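Hypothetical acetyltransferase (Shewanella oneidensis, PDB 1T82) is a putative thioesterase of the hotdog-fold superfamily, with an acyltransferase activity also proposed but not firmly established. Local coordinates at residues G42-A48 against A106-R112. Residues are numbered along the deposited sequence; the frame is centred on the assembly and turned at random.
Sequences GELSVSA and APEVKVR
Leu44 and Val111, then Val46 and Val109, form the two hydrogen-bonded pairs that join antiparallel strands 43-47 and 108-112 in the hotdog-fold sheet. Each pair exchanges two N-H...O=C bonds; the shortest of the four runs from Val46 N to Val109 O, 2.7 Å. Where the ladder ends, Ser47 takes over with its side chain: OG donates to Pro107 O at 2.6 Å, approaching in the carbonyl plane. The hydroxyl reaches it because OG stands anti to the Ser47 backbone N (chi1 -173°). In the non-hydrogen-bonded pairs the strands draw closer, and Ser45 CA and Lys110 CA turn their hydrogens to Val109 O and Leu44 O.

Glu43, Ser45, Lys110 and Arg112 share one face. Glu43 reaches out as an extended chain, OE2 3.6 Å from Arg112 NH2. The oxygen lies well out of the guanidinium plane, so this salt bridge is charge attraction without an N-H aimed at it. Arg112, bent at chi3 (-66°), folds its guanidinium back so that Glu43 CB covers one of its faces. With an alanine at Glu43, the Arg112 guanidinium would probably be left without its carboxylate mate and freer to swing away. The Lys110 methylenes pass Glu43 on the other flank, CD 3.8 Å from OE2, while the ammonium makes a cation-pi contact with Phe136.

The opposite face is apolar. Val109 and Val111 touch both Val133 of the neighbouring strand 127-137 and Thr72 of helix 62-84, the long helix the sheet wraps around, and Val46 also meets Thr72. Leu44 CB touches Val111 CG1 at 3.7 Å. Back on the polar face, a water bridges Ser45 OG and Glu108, donating to Glu108 OE2 at 2.7 Å.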
loop_
_atom_site.group_PDB
_atom_site.type_symbol
_atom_site.label_atom_id
_atom_site.label_comp_id
_atom_site.label_asym_id
_atom_site.label_seq_id
_atom_site.Cartn_x
_atom_site.Cartn_y
_atom_site.Cartn_z
ATOM N N GLY B 42 0.050 5.899 -24.638
ATOM C CA GLY B 42 -0.410 6.518 -23.412
ATOM C C GLY B 42 -0.771 5.580 -22.277
ATOM O O GLY B 42 -1.333 6.018 -21.274
ATOM N N GLU B 43 -0.452 4.297 -22.416
ATOM C CA GLU B 43 -0.761 3.333 -21.366
ATOM C C GLU B 43 0.491 2.686 -20.793
ATOM O O GLU B 43 1.319 2.153 -21.529
ATOM C CB GLU B 43 -1.689 2.234 -21.894
ATOM C CG GLU B 43 -2.112 1.235 -20.825
ATOM C CD GLU B 43 -3.071 0.184 -21.350
ATOM O OE1 GLU B 43 -2.679 -0.577 -22.253
ATOM O OE2 GLU B 43 -4.212 0.127 -20.857
ATOM N N LEU B 44 0.629 2.750 -19.473
ATOM C CA LEU B 44 1.764 2.139 -18.794
ATOM C C LEU B 44 1.290 0.840 -18.150
ATOM O O LEU B 44 0.265 0.812 -17.466
ATOM C CB LEU B 44 2.324 3.073 -17.711
ATOM C CG LEU B 44 3.362 2.457 -16.765
ATOM C CD1 LEU B 44 4.610 2.078 -17.556
ATOM C CD2 LEU B 44 3.718 3.437 -15.649
ATOM N N SER B 45 2.028 -0.240 -18.390
ATOM C CA SER B 45 1.704 -1.545 -17.820
ATOM C C SER B 45 2.863 -1.967 -16.918
ATOM O O SER B 45 4.027 -1.880 -17.313
ATOM C CB SER B 45 1.503 -2.580 -18.933
ATOM O OG SER B 45 0.305 -2.333 -19.659
ATOM N N VAL B 46 2.537 -2.424 -15.711
ATOM C CA VAL B 46 3.534 -2.834 -14.723
ATOM C C VAL B 46 3.154 -4.184 -14.109
ATOM O O VAL B 46 1.983 -4.559 -14.101
ATOM C CB VAL B 46 3.626 -1.766 -13.594
ATOM C CG1 VAL B 46 4.581 -2.214 -12.496
ATOM C CG2 VAL B 46 4.078 -0.432 -14.183
ATOM N N SER B 47 4.137 -4.924 -13.601
ATOM C CA SER B 47 3.844 -6.206 -12.977
ATOM C C SER B 47 4.857 -6.518 -11.885
ATOM O O SER B 47 5.794 -5.754 -11.653
ATOM C CB SER B 47 3.852 -7.332 -14.021
ATOM O OG SER B 47 3.403 -8.559 -13.460
ATOM N N ALA B 48 4.641 -7.637 -11.209
ATOM C CA ALA B 48 5.522 -8.103 -10.150
ATOM C C ALA B 48 5.168 -9.559 -9.938
ATOM O O ALA B 48 4.022 -9.961 -10.142
ATOM C CB ALA B 48 5.294 -7.311 -8.861
ATOM N N ALA B 106 1.157 -13.420 -11.372
ATOM C CA ALA B 106 1.716 -12.111 -11.719
ATOM C C ALA B 106 0.643 -11.307 -12.450
ATOM O O ALA B 106 0.208 -11.684 -13.534
ATOM C CB ALA B 106 2.939 -12.293 -12.595
ATOM N N PRO B 107 0.210 -10.179 -11.864
ATOM C CA PRO B 107 -0.826 -9.348 -12.480
ATOM C C PRO B 107 -0.354 -8.309 -13.486
ATOM O O PRO B 107 0.842 -8.050 -13.634
ATOM C CB PRO B 107 -1.477 -8.687 -11.276
ATOM C CG PRO B 107 -0.283 -8.407 -10.407
ATOM C CD PRO B 107 0.534 -9.696 -10.506
ATOM N N GLU B 108 -1.317 -7.731 -14.192
ATOM C CA GLU B 108 -1.032 -6.669 -15.141
ATOM C C GLU B 108 -1.663 -5.433 -14.528
ATOM O O GLU B 108 -2.881 -5.360 -14.365
ATOM C CB GLU B 108 -1.647 -6.967 -16.507
ATOM C CG GLU B 108 -0.888 -8.026 -17.281
ATOM C CD GLU B 108 -1.452 -8.235 -18.664
ATOM O OE1 GLU B 108 -2.588 -8.740 -18.771
ATOM O OE2 GLU B 108 -0.760 -7.886 -19.643
ATOM N N VAL B 109 -0.816 -4.480 -14.155
ATOM C CA VAL B 109 -1.275 -3.241 -13.547
ATOM C C VAL B 109 -1.158 -2.168 -14.611
ATOM O O VAL B 109 -0.065 -1.882 -15.114
ATOM C CB VAL B 109 -0.416 -2.864 -12.330
ATOM C CG1 VAL B 109 -1.047 -1.697 -11.596
ATOM C CG2 VAL B 109 -0.278 -4.064 -11.416
ATOM N N LYS B 110 -2.297 -1.572 -14.946
ATOM C CA LYS B 110 -2.348 -0.576 -15.999
ATOM C C LYS B 110 -2.882 0.794 -15.611
ATOM O O LYS B 110 -3.768 0.920 -14.768
ATOM C CB LYS B 110 -3.201 -1.118 -17.149
ATOM C CG LYS B 110 -2.788 -2.500 -17.630
ATOM C CD LYS B 110 -3.741 -3.010 -18.709
ATOM C CE LYS B 110 -3.351 -4.402 -19.191
ATOM N NZ LYS B 110 -4.262 -4.901 -20.264
ATOM N N VAL B 111 -2.327 1.819 -16.250
ATOM C CA VAL B 111 -2.766 3.193 -16.046
ATOM C C VAL B 111 -2.678 3.907 -17.394
ATOM O O VAL B 111 -1.712 3.730 -18.144
ATOM C CB VAL B 111 -1.903 3.939 -14.983
ATOM C CG1 VAL B 111 -0.452 4.025 -15.431
ATOM C CG2 VAL B 111 -2.477 5.329 -14.734
ATOM N N ARG B 112 -3.713 4.680 -17.710
ATOM C CA ARG B 112 -3.772 5.428 -18.960
ATOM C C ARG B 112 -3.714 6.915 -18.645
ATOM O O ARG B 112 -4.420 7.397 -17.765
ATOM C CB ARG B 112 -5.067 5.108 -19.721
ATOM C CG ARG B 112 -5.192 5.844 -21.058
ATOM C CD ARG B 112 -6.357 5.323 -21.900
ATOM N NE ARG B 112 -6.155 3.946 -22.344
ATOM C CZ ARG B 112 -5.239 3.564 -23.229
ATOM N NH1 ARG B 112 -4.423 4.453 -23.780
ATOM N NH2 ARG B 112 -5.138 2.284 -23.565
HETATM O O HOH W 1 -0.348 -5.211 -19.729
#